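Local coordinates for Ton_1535 (Thermococcus onnurineus, PDB 3ZPJ), which is of unknown function but folds as an alpha-solenoid of stacked helices whose regular course is broken by a left-handed helical turn, at residues Glu31-Gln34 / Val35-Ile39; Leu67-Pro70 / Ala71-Ala74; Val241-Leu244 / Ile245-Glu249; Ile309-Arg312 / Ser313-Leu316. All coordinates share one frame; numbering follows the deposited sequence.

Contact 1. Residues Glu31-Gln34 / Val35-Ile39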
loop_
_atom_site.group_PDB
_atom_site.type_symbol
_atom_site.label_atom_id
_atom_site.label_comp_id
_atom_site.label_asym_id
_atom_site.label_seq_id
_atom_site.Cartn_x
_atom_site.Cartn_y
_atom_site.Cartn_z
ATOM N N GLU A 31 -17.459 11.034 -17.135
ATOM C CA GLU A 31 -17.498 11.997 -16.049
ATOM C C GLU A 31 -18.839 11.932 -15.301
ATOM O O GLU A 31 -18.876 11.998 -14.076
ATOM C CB GLU A 31 -17.224 13.401 -16.582
ATOM C CG GLU A 31 -16.932 14.426 -15.504
ATOM C CD GLU A 31 -15.627 14.162 -14.783
ATOM O OE1 GLU A 31 -14.795 13.391 -15.311
ATOM O OE2 GLU A 31 -15.439 14.732 -13.686
ATOM N N GLN A 32 -19.936 11.770 -16.033
ATOM C CA GLN A 32 -21.241 11.574 -15.393
ATOM C C GLN A 32 -21.237 10.353 -14.474
ATOM O O GLN A 32 -21.869 10.360 -13.431
ATOM C CB GLN A 32 -22.349 11.434 -16.440
ATOM C CG GLN A 32 -22.581 12.688 -17.254
ATOM C CD GLN A 32 -23.695 12.515 -18.254
ATOM O OE1 GLN A 32 -24.084 11.393 -18.559
ATOM N NE2 GLN A 32 -24.220 13.621 -18.771
ATOM N N VAL A 33 -20.506 9.313 -14.866
ATOM C CA VAL A 33 -20.508 8.061 -14.140
ATOM C C VAL A 33 -19.650 8.166 -12.887
ATOM O O VAL A 33 -20.036 7.665 -11.828
ATOM C CB VAL A 33 -20.033 6.898 -15.042
ATOM C CG1 VAL A 33 -19.924 5.606 -14.258
ATOM C CG2 VAL A 33 -20.988 6.721 -16.177
ATOM N N GLN A 34 -18.485 8.800 -13.037
ATOM C CA GLN A 34 -17.645 9.234 -11.925
ATOM C C GLN A 34 -18.448 9.988 -10.875
ATOM O O GLN A 34 -18.366 9.704 -9.685
ATOM C CB GLN A 34 -16.549 10.185 -12.423
ATOM C CG GLN A 34 -15.489 9.555 -13.291
ATOM C CD GLN A 34 -14.448 8.823 -12.479
ATOM O OE1 GLN A 34 -14.681 8.482 -11.315
ATOM N NE2 GLN A 34 -13.282 8.580 -13.085
ATOM N N VAL A 35 -19.206 10.979 -11.317
ATOM C CA VAL A 35 -19.937 11.794 -10.376
ATOM C C VAL A 35 -20.994 10.942 -9.695
ATOM O O VAL A 35 -21.079 10.911 -8.461
ATOM C CB VAL A 35 -20.565 13.007 -11.064
ATOM C CG1 VAL A 35 -21.503 13.735 -10.119
ATOM C CG2 VAL A 35 -19.471 13.935 -11.542
ATOM N N LEU A 36 -21.783 10.233 -10.500
ATOM C CA LEU A 36 -22.885 9.447 -9.962
ATOM C C LEU A 36 -22.370 8.489 -8.899
ATOM O O LEU A 36 -22.903 8.436 -7.787
ATOM C CB LEU A 36 -23.623 8.699 -11.071
ATOM C CG LEU A 36 -24.439 9.578 -12.026
ATOM C CD1 LEU A 36 -24.807 8.813 -13.288
ATOM C CD2 LEU A 36 -25.690 10.098 -11.347
ATOM N N THR A 37 -21.295 7.777 -9.218
ATOM C CA THR A 37 -20.784 6.765 -8.303
ATOM C C THR A 37 -20.154 7.342 -7.029
ATOM O O THR A 37 -20.187 6.704 -5.983
ATOM C CB THR A 37 -19.826 5.770 -9.004
ATOM O OG1 THR A 37 -18.810 6.481 -9.703
ATOM C CG2 THR A 37 -20.583 4.910 -9.994
ATOM N N LYS A 38 -19.603 8.548 -7.126
ATOM C CA LYS A 38 -18.969 9.225 -5.995
ATOM C C LYS A 38 -20.016 9.724 -5.009
ATOM O O LYS A 38 -19.765 9.833 -3.812
ATOM C CB LYS A 38 -18.136 10.402 -6.502
ATOM C CG LYS A 38 -17.054 10.893 -5.551
ATOM C CD LYS A 38 -16.125 11.868 -6.275
ATOM C CE LYS A 38 -15.556 11.232 -7.546
ATOM N NZ LYS A 38 -14.801 12.190 -8.397
ATOM N N ILE A 39 -21.190 10.055 -5.528
ATOM C CA ILE A 39 -22.329 10.361 -4.685
ATOM C C ILE A 39 -22.785 9.139 -3.888
ATOM O O ILE A 39 -23.018 9.219 -2.683
ATOM C CB ILE A 39 -23.490 10.857 -5.527
ATOM C CG1 ILE A 39 -23.141 12.222 -6.120
ATOM C CG2 ILE A 39 -24.767 10.906 -4.690
ATOM C CD1 ILE A 39 -24.316 12.923 -6.730
#
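Val33 O is gripped twice by a single residue one turn further along helix 29-45. Thr37 N donates to it at 2.9 Å with an N-H...O angle of 162°, the ordinary helical bond, and the hydroxyl Thr37 OG1 donates to the same Val33 O at 2.7 Å. The two donors come from opposite faces of the carbonyl plane, so the oxygen is held on both sides. The torsion makes this possible: chi1 of 52° sets OG1 between the backbone N and the carbonyl carbon, folding the hydroxyl back over the preceding turn. Thr37 CG2 comes 4.4 Å from Val33 CG1, a loose apolar touch. Two further side chains lie against carbonyl oxygens one turn back: Val35 CG2 is 3.2 Å from Glu31 O, and Leu36 CG is 3.0 Å from Gln32 O. Ile79 of helix 70-86 touches Val33, Gln34 and Thr37, while Ile63 of helix 53-66 lies against Val33 and Leu36. The chemistry implies that, for a buried threonine set between stacked helices, the bond to Val33 O probably meets the hydroxyl's need for an acceptor within its own helix.

Contact 2. Residues Leu67-Pro70 / Ala71-Ala74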
loop_
_atom_site.group_PDB
_atom_site.type_symbol
_atom_site.label_atom_id
_atom_site.label_comp_id
_atom_site.label_asym_id
_atom_site.label_seq_id
_atom_site.Cartn_x
_atom_site.Cartn_y
_atom_site.Cartn_z
ATOM N N LEU A 67 -23.003 3.658 -24.119
ATOM C CA LEU A 67 -21.725 4.225 -24.543
ATOM C C LEU A 67 -21.220 3.950 -25.974
ATOM O O LEU A 67 -20.723 4.872 -26.636
ATOM C CB LEU A 67 -20.641 3.894 -23.523
ATOM C CG LEU A 67 -20.478 4.962 -22.442
ATOM C CD1 LEU A 67 -19.324 4.617 -21.519
ATOM C CD2 LEU A 67 -20.256 6.311 -23.089
ATOM N N ARG A 68 -21.304 2.700 -26.426
ATOM C CA ARG A 68 -20.806 2.307 -27.764
ATOM C C ARG A 68 -19.272 2.123 -27.928
ATOM O O ARG A 68 -18.828 1.058 -28.345
ATOM C CB ARG A 68 -21.389 3.194 -28.893
ATOM C CG ARG A 68 -22.694 2.684 -29.488
ATOM C CD ARG A 68 -23.400 1.708 -28.549
ATOM N NE ARG A 68 -24.225 0.736 -29.261
ATOM C CZ ARG A 68 -25.090 -0.082 -28.666
ATOM N NH1 ARG A 68 -25.241 -0.039 -27.345
ATOM N NH2 ARG A 68 -25.811 -0.937 -29.390
ATOM N N ASP A 69 -18.471 3.142 -27.626
ATOM C CA ASP A 69 -17.018 3.012 -27.775
ATOM C C ASP A 69 -16.426 2.118 -26.686
ATOM O O ASP A 69 -16.537 2.425 -25.495
ATOM C CB ASP A 69 -16.315 4.373 -27.777
ATOM C CG ASP A 69 -14.811 4.255 -27.497
ATOM O OD1 ASP A 69 -14.073 3.689 -28.334
ATOM O OD2 ASP A 69 -14.361 4.726 -26.434
ATOM N N PRO A 70 -15.775 1.022 -27.098
ATOM C CA PRO A 70 -15.311 -0.061 -26.224
ATOM C C PRO A 70 -14.431 0.411 -25.061
ATOM O O PRO A 70 -14.590 -0.096 -23.949
ATOM C CB PRO A 70 -14.516 -0.966 -27.174
ATOM C CG PRO A 70 -15.071 -0.681 -28.505
ATOM C CD PRO A 70 -15.414 0.778 -28.501
ATOM N N ALA A 71 -13.535 1.362 -25.307
ATOM C CA ALA A 71 -12.665 1.868 -24.249
ATOM C C ALA A 71 -13.462 2.604 -23.193
ATOM O O ALA A 71 -13.250 2.403 -21.996
ATOM C CB ALA A 71 -11.577 2.783 -24.818
ATOM N N ASN A 72 -14.369 3.479 -23.625
ATOM C CA ASN A 72 -15.144 4.269 -22.666
ATOM C C ASN A 72 -16.036 3.377 -21.810
ATOM O O ASN A 72 -16.142 3.559 -20.601
ATOM C CB ASN A 72 -15.984 5.341 -23.371
ATOM C CG ASN A 72 -15.143 6.482 -23.918
ATOM O OD1 ASN A 72 -14.066 6.767 -23.414
ATOM N ND2 ASN A 72 -15.633 7.127 -24.976
ATOM N N LYS A 73 -16.657 2.406 -22.465
ATOM C CA LYS A 73 -17.558 1.468 -21.822
ATOM C C LYS A 73 -16.819 0.675 -20.773
ATOM O O LYS A 73 -17.328 0.432 -19.678
ATOM C CB LYS A 73 -18.105 0.501 -22.868
ATOM C CG LYS A 73 -19.553 0.083 -22.658
ATOM C CD LYS A 73 -20.103 -0.618 -23.917
ATOM C CE LYS A 73 -21.578 -0.972 -23.777
ATOM N NZ LYS A 73 -22.422 0.235 -24.035
ATOM N N ALA A 74 -15.614 0.261 -21.144
ATOM C CA ALA A 74 -14.767 -0.535 -20.282
ATOM C C ALA A 74 -14.452 0.248 -19.021
ATOM O O ALA A 74 -14.540 -0.297 -17.923
ATOM C CB ALA A 74 -13.496 -0.937 -21.003
#
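Asp69 reaches forward to Asn72 as the N-cap of helix 70-86. Its CG stands anti to the backbone N (chi1 162°), which swings the carboxylate over the first turn, where Asn72 N donates to Asp69 OD2 at 3.1 Å. The donor comes from above the carboxylate plane rather than within it. Asn72 keeps its own CG beside its backbone N, bringing the amide next to the same oxygen; Asn72 ND2 lies 3.1 Å from Asp69 OD2, yet the angle is too poor for a bond, and the two flat groups are turned 78° apart. The backbone of the cap is used as well, since Lys73 N donates to Asp69 O at 3.0 Å, nearly along the C=O axis. An alanine here would lack the carboxylate and would probably leave Asn72 N without its capping acceptor, weakening the first turn.

Lys73 runs back past Leu67, with Lys73 CG 4.1 Å from Leu67 CB, and bends at its last torsion (chi4 80°). That kink delivers NZ to Lys65 O and Ala64 O, so the ammonium bonds to carbonyls at the end of the preceding helix. Arg68 NH1 stands 4.4 Å from Lys73 NZ, which sets two cationic groups near each other. Leu67 CD1 rests 3.5 Å from Asn72 O. The turn thus joins helix 53-66 to helix 70-86: Pro29 and Ile30 of helix 29-45 meet Leu67 and Asn72 respectively, Glu103 of helix 90-104 touches Pro70, Lys73 and Ala74, and Val116 of helix 110-126 touches Ala71 and Ala74.

Contact 3. Residues Val241-Leu244 / Ile245-Glu249; sequences VMRL and IGELE
Arg243 and Glu247 supply the ionic part of this stretch of helix 240-256. Arg243 NE donates to Glu247 OE2 at 3.1 Å, and the N-H...O angle of 170° makes it a straight bond within a salt bridge spaced i to i+4. The carboxylate oxygen sits at the edge of the guanidinium, close to its plane, but is itself met from above its carboxylate plane, and the two flat groups stand 85° apart. Arginine reaches it with CG anti to the backbone N (chi1 -173°) and a chain extended out to NE, whereas Glu247 CG turns beside its own N and rests 3.2 Å from Arg243 O. An alanine in place of Arg243 would remove NE and is likely to leave Glu247 OE2 without its straight N-H donor, the ion pair to Lys268 being long and weak.

The apolar part lies on another side of the helix. Leu244 and Leu248 run side by side and point the same way, their CD1 methyls 3.9 Å apart. A methyl also meets a carbonyl oxygen, where Ile245 CD1 folds back to 3.2 Å from Val241 O. Backbone bonds tie the turns together, Ile245 N to Val241 O at 2.9 Å and Leu248 N to Leu244 O at 3.0 Å among them.

Around these groups, Ala269 of helix 262-271 meets Leu244 and Glu247, and Phe270 meets Leu248. Helix 280-293 brings His285 and Ile286 against Ile245, while Lys235 of helix 227-237 touches both Arg243 and Glu247, so the stretch is packed against three helices.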
loop_
_atom_site.group_PDB
_atom_site.type_symbol
_atom_site.label_atom_id
_atom_site.label_comp_id
_atom_site.label_asym_id
_atom_site.label_seq_id
_atom_site.Cartn_x
_atom_site.Cartn_y
_atom_site.Cartn_z
ATOM N N VAL A 241 0.421 -5.381 21.869
ATOM C CA VAL A 241 1.593 -5.791 21.115
ATOM C C VAL A 241 1.657 -5.119 19.762
ATOM O O VAL A 241 2.712 -4.624 19.378
ATOM C CB VAL A 241 1.705 -7.328 20.988
ATOM C CG1 VAL A 241 1.877 -7.940 22.361
ATOM C CG2 VAL A 241 0.465 -7.914 20.317
ATOM N N MET A 242 0.537 -5.075 19.042
ATOM C CA MET A 242 0.538 -4.469 17.716
ATOM C C MET A 242 0.858 -2.981 17.808
ATOM O O MET A 242 1.546 -2.434 16.955
ATOM C CB MET A 242 -0.784 -4.702 16.981
ATOM C CG MET A 242 -0.911 -6.088 16.368
ATOM S SD MET A 242 -2.592 -6.458 15.805
ATOM C CE MET A 242 -2.434 -6.145 14.053
ATOM N N ARG A 243 0.380 -2.333 18.861
ATOM C CA ARG A 243 0.681 -0.921 19.066
ATOM C C ARG A 243 2.158 -0.684 19.374
ATOM O O ARG A 243 2.731 0.340 19.003
ATOM C CB ARG A 243 -0.160 -0.337 20.196
ATOM C CG ARG A 243 0.023 1.155 20.310
ATOM C CD ARG A 243 -0.856 1.773 21.353
ATOM N NE ARG A 243 -0.246 3.005 21.845
ATOM C CZ ARG A 243 -0.727 3.735 22.845
ATOM N NH1 ARG A 243 -1.846 3.368 23.461
ATOM N NH2 ARG A 243 -0.090 4.838 23.218
ATOM N N LEU A 244 2.765 -1.637 20.067
ATOM C CA LEU A 244 4.174 -1.559 20.375
ATOM C C LEU A 244 4.990 -1.720 19.094
ATOM O O LEU A 244 5.842 -0.884 18.785
ATOM C CB LEU A 244 4.553 -2.615 21.416
ATOM C CG LEU A 244 6.009 -2.668 21.886
ATOM C CD1 LEU A 244 6.574 -1.284 22.055
ATOM C CD2 LEU A 244 6.096 -3.423 23.218
ATOM N N ILE A 245 4.734 -2.794 18.355
ATOM C CA ILE A 245 5.476 -3.054 17.132
ATOM C C ILE A 245 5.311 -1.872 16.184
ATOM O O ILE A 245 6.274 -1.420 15.572
ATOM C CB ILE A 245 5.015 -4.353 16.426
ATOM C CG1 ILE A 245 5.774 -5.564 16.964
ATOM C CG2 ILE A 245 5.286 -4.290 14.928
ATOM C CD1 ILE A 245 5.410 -5.950 18.339
ATOM N N GLY A 246 4.094 -1.354 16.092
ATOM C CA GLY A 246 3.802 -0.308 15.128
ATOM C C GLY A 246 4.578 0.949 15.458
ATOM O O GLY A 246 5.157 1.597 14.580
ATOM N N GLU A 247 4.600 1.297 16.737
ATOM C CA GLU A 247 5.352 2.467 17.164
ATOM C C GLU A 247 6.844 2.277 16.883
ATOM O O GLU A 247 7.504 3.192 16.402
ATOM C CB GLU A 247 5.046 2.818 18.621
ATOM C CG GLU A 247 3.634 3.407 18.813
ATOM C CD GLU A 247 3.228 3.608 20.274
ATOM O OE1 GLU A 247 3.891 3.061 21.184
ATOM O OE2 GLU A 247 2.232 4.317 20.520
ATOM N N LEU A 248 7.359 1.072 17.123
ATOM C CA LEU A 248 8.760 0.772 16.834
ATOM C C LEU A 248 9.096 0.843 15.346
ATOM O O LEU A 248 10.144 1.374 14.967
ATOM C CB LEU A 248 9.159 -0.588 17.407
ATOM C CG LEU A 248 9.120 -0.618 18.936
ATOM C CD1 LEU A 248 9.505 -1.976 19.506
ATOM C CD2 LEU A 248 10.046 0.440 19.471
ATOM N N GLU A 249 8.216 0.300 14.509
ATOM C CA GLU A 249 8.410 0.362 13.073
ATOM C C GLU A 249 8.462 1.826 12.645
ATOM O O GLU A 249 9.278 2.211 11.813
ATOM C CB GLU A 249 7.295 -0.408 12.323
ATOM C CG GLU A 249 7.312 -1.920 12.579
ATOM C CD GLU A 249 6.291 -2.717 11.747
ATOM O OE1 GLU A 249 5.173 -2.208 11.495
ATOM O OE2 GLU A 249 6.611 -3.876 11.373
#

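Contact 4. Residues Ile309-Arg312 / Ser313-Leu316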
loop_
_atom_site.group_PDB
_atom_site.type_symbol
_atom_site.label_atom_id
_atom_site.label_comp_id
_atom_site.label_asym_id
_atom_site.label_seq_id
_atom_site.Cartn_x
_atom_site.Cartn_y
_atom_site.Cartn_z
ATOM N N ILE A 309 15.172 -21.955 19.705
ATOM C CA ILE A 309 16.616 -22.027 19.876
ATOM C C ILE A 309 17.401 -21.430 18.700
ATOM O O ILE A 309 18.476 -20.861 18.884
ATOM C CB ILE A 309 17.068 -23.481 20.228
ATOM C CG1 ILE A 309 18.459 -23.479 20.836
ATOM C CG2 ILE A 309 17.000 -24.399 19.021
ATOM C CD1 ILE A 309 18.892 -24.835 21.313
ATOM N N HIS A 310 16.849 -21.513 17.497
ATOM C CA HIS A 310 17.556 -21.006 16.328
ATOM C C HIS A 310 17.373 -19.507 16.162
ATOM O O HIS A 310 18.323 -18.784 15.848
ATOM C CB HIS A 310 17.125 -21.760 15.072
ATOM C CG HIS A 310 17.384 -23.234 15.146
ATOM N ND1 HIS A 310 16.412 -24.144 15.502
ATOM C CD2 HIS A 310 18.515 -23.952 14.942
ATOM C CE1 HIS A 310 16.928 -25.362 15.502
ATOM N NE2 HIS A 310 18.203 -25.273 15.166
ATOM N N LYS A 311 16.151 -19.041 16.379
ATOM C CA LYS A 311 15.877 -17.617 16.292
ATOM C C LYS A 311 16.671 -16.876 17.359
ATOM O O LYS A 311 17.194 -15.794 17.114
ATOM C CB LYS A 311 14.381 -17.329 16.433
ATOM C CG LYS A 311 13.738 -16.853 15.137
ATOM C CD LYS A 311 13.729 -17.962 14.095
ATOM C CE LYS A 311 13.429 -17.426 12.710
ATOM N NZ LYS A 311 14.572 -16.632 12.173
ATOM N N ARG A 312 16.776 -17.478 18.537
ATOM C CA ARG A 312 17.535 -16.874 19.617
ATOM C C ARG A 312 19.002 -16.766 19.201
ATOM O O ARG A 312 19.648 -15.733 19.421
ATOM C CB ARG A 312 17.376 -17.674 20.922
ATOM C CG ARG A 312 18.262 -17.188 22.064
ATOM C CD ARG A 312 17.767 -17.666 23.420
ATOM N NE ARG A 312 18.232 -19.011 23.749
ATOM C CZ ARG A 312 17.499 -20.120 23.645
ATOM N NH1 ARG A 312 16.240 -20.064 23.212
ATOM N NH2 ARG A 312 18.028 -21.294 23.971
ATOM N N SER A 313 19.517 -17.833 18.594
ATOM C CA SER A 313 20.893 -17.844 18.117
ATOM C C SER A 313 21.147 -16.705 17.139
ATOM O O SER A 313 22.117 -15.966 17.276
ATOM C CB SER A 313 21.229 -19.192 17.484
ATOM O OG SER A 313 21.497 -20.160 18.488
ATOM N N GLU A 314 20.250 -16.554 16.172
ATOM C CA GLU A 314 20.369 -15.500 15.174
ATOM C C GLU A 314 20.368 -14.106 15.800
ATOM O O GLU A 314 21.252 -13.292 15.521
ATOM C CB GLU A 314 19.251 -15.625 14.135
ATOM C CG GLU A 314 19.389 -16.846 13.234
ATOM C CD GLU A 314 18.083 -17.243 12.549
ATOM O OE1 GLU A 314 17.339 -16.337 12.097
ATOM O OE2 GLU A 314 17.801 -18.465 12.471
ATOM N N ALA A 315 19.382 -13.838 16.656
ATOM C CA ALA A 315 19.229 -12.520 17.276
ATOM C C ALA A 315 20.442 -12.152 18.132
ATOM O O ALA A 315 20.880 -11.004 18.155
ATOM C CB ALA A 315 17.947 -12.459 18.096
ATOM N N LEU A 316 20.988 -13.142 18.825
ATOM C CA LEU A 316 22.135 -12.909 19.685
ATOM C C LEU A 316 23.363 -12.553 18.854
ATOM O O LEU A 316 24.184 -11.732 19.265
ATOM C CB LEU A 316 22.402 -14.138 20.554
ATOM C CG LEU A 316 21.477 -14.310 21.761
ATOM C CD1 LEU A 316 21.845 -15.563 22.572
ATOM C CD2 LEU A 316 21.537 -13.075 22.646
#
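Ser313 returns to Ile309 with two donors, and this is the close-packed side of the turn. Ser313 OG donates to Ile309 O at 3.1 Å and lies only slightly out of the carbonyl plane; Ser313 N donates to the same oxygen at 3.2 Å from well above it. With OG beside its own backbone N (chi1 -79°), the hydroxyl drops back onto that carbonyl, and it also bonds Asp341 N, its stronger partner, outside this helix. Nearby, Arg312 and Leu316 lie side by side with Arg312 CG 4.0 Å from Leu316 CD1, while Arg312 NH1 turns away to Ile306 O.

The solvent side is looser and ionic. Exposed Glu314 takes a salt bridge from Lys311, whose NZ comes to Glu314 OE1 at 2.8 Å on the syn side of the carboxylate, 29° out of its plane. The lysine curls to get there: bent at chi2 and chi4, it closes a bridge spaced i to i+3.

The first two turns of helix 309-325 are wedged between their neighbours: Ala303 and Leu300 of helix 296-303 press on Leu316, whereas Ile344 of helix 342-351 and Pro340 before it lie against Ser313.

How the contacts relate
All four contacts are local and follow one another in series, so none closes a long loop and none nests in or crosses another. From the N terminus, contact 1 stays within helix 29-45, and contact 2 turns the chain from helix 53-66 into helix 70-86; their centres are about 16 Å apart, and both helix 53-66 and helix 70-86 also flank contact 1. Contact 3, in helix 240-256, lies on the opposite side of the chain's centre, about 39 Å from contact 1 between centres. Contact 4 opens helix 309-325, its centre about 21 Å from that of contact 3. The two pairs thus sample opposite halves of the elongated solenoid.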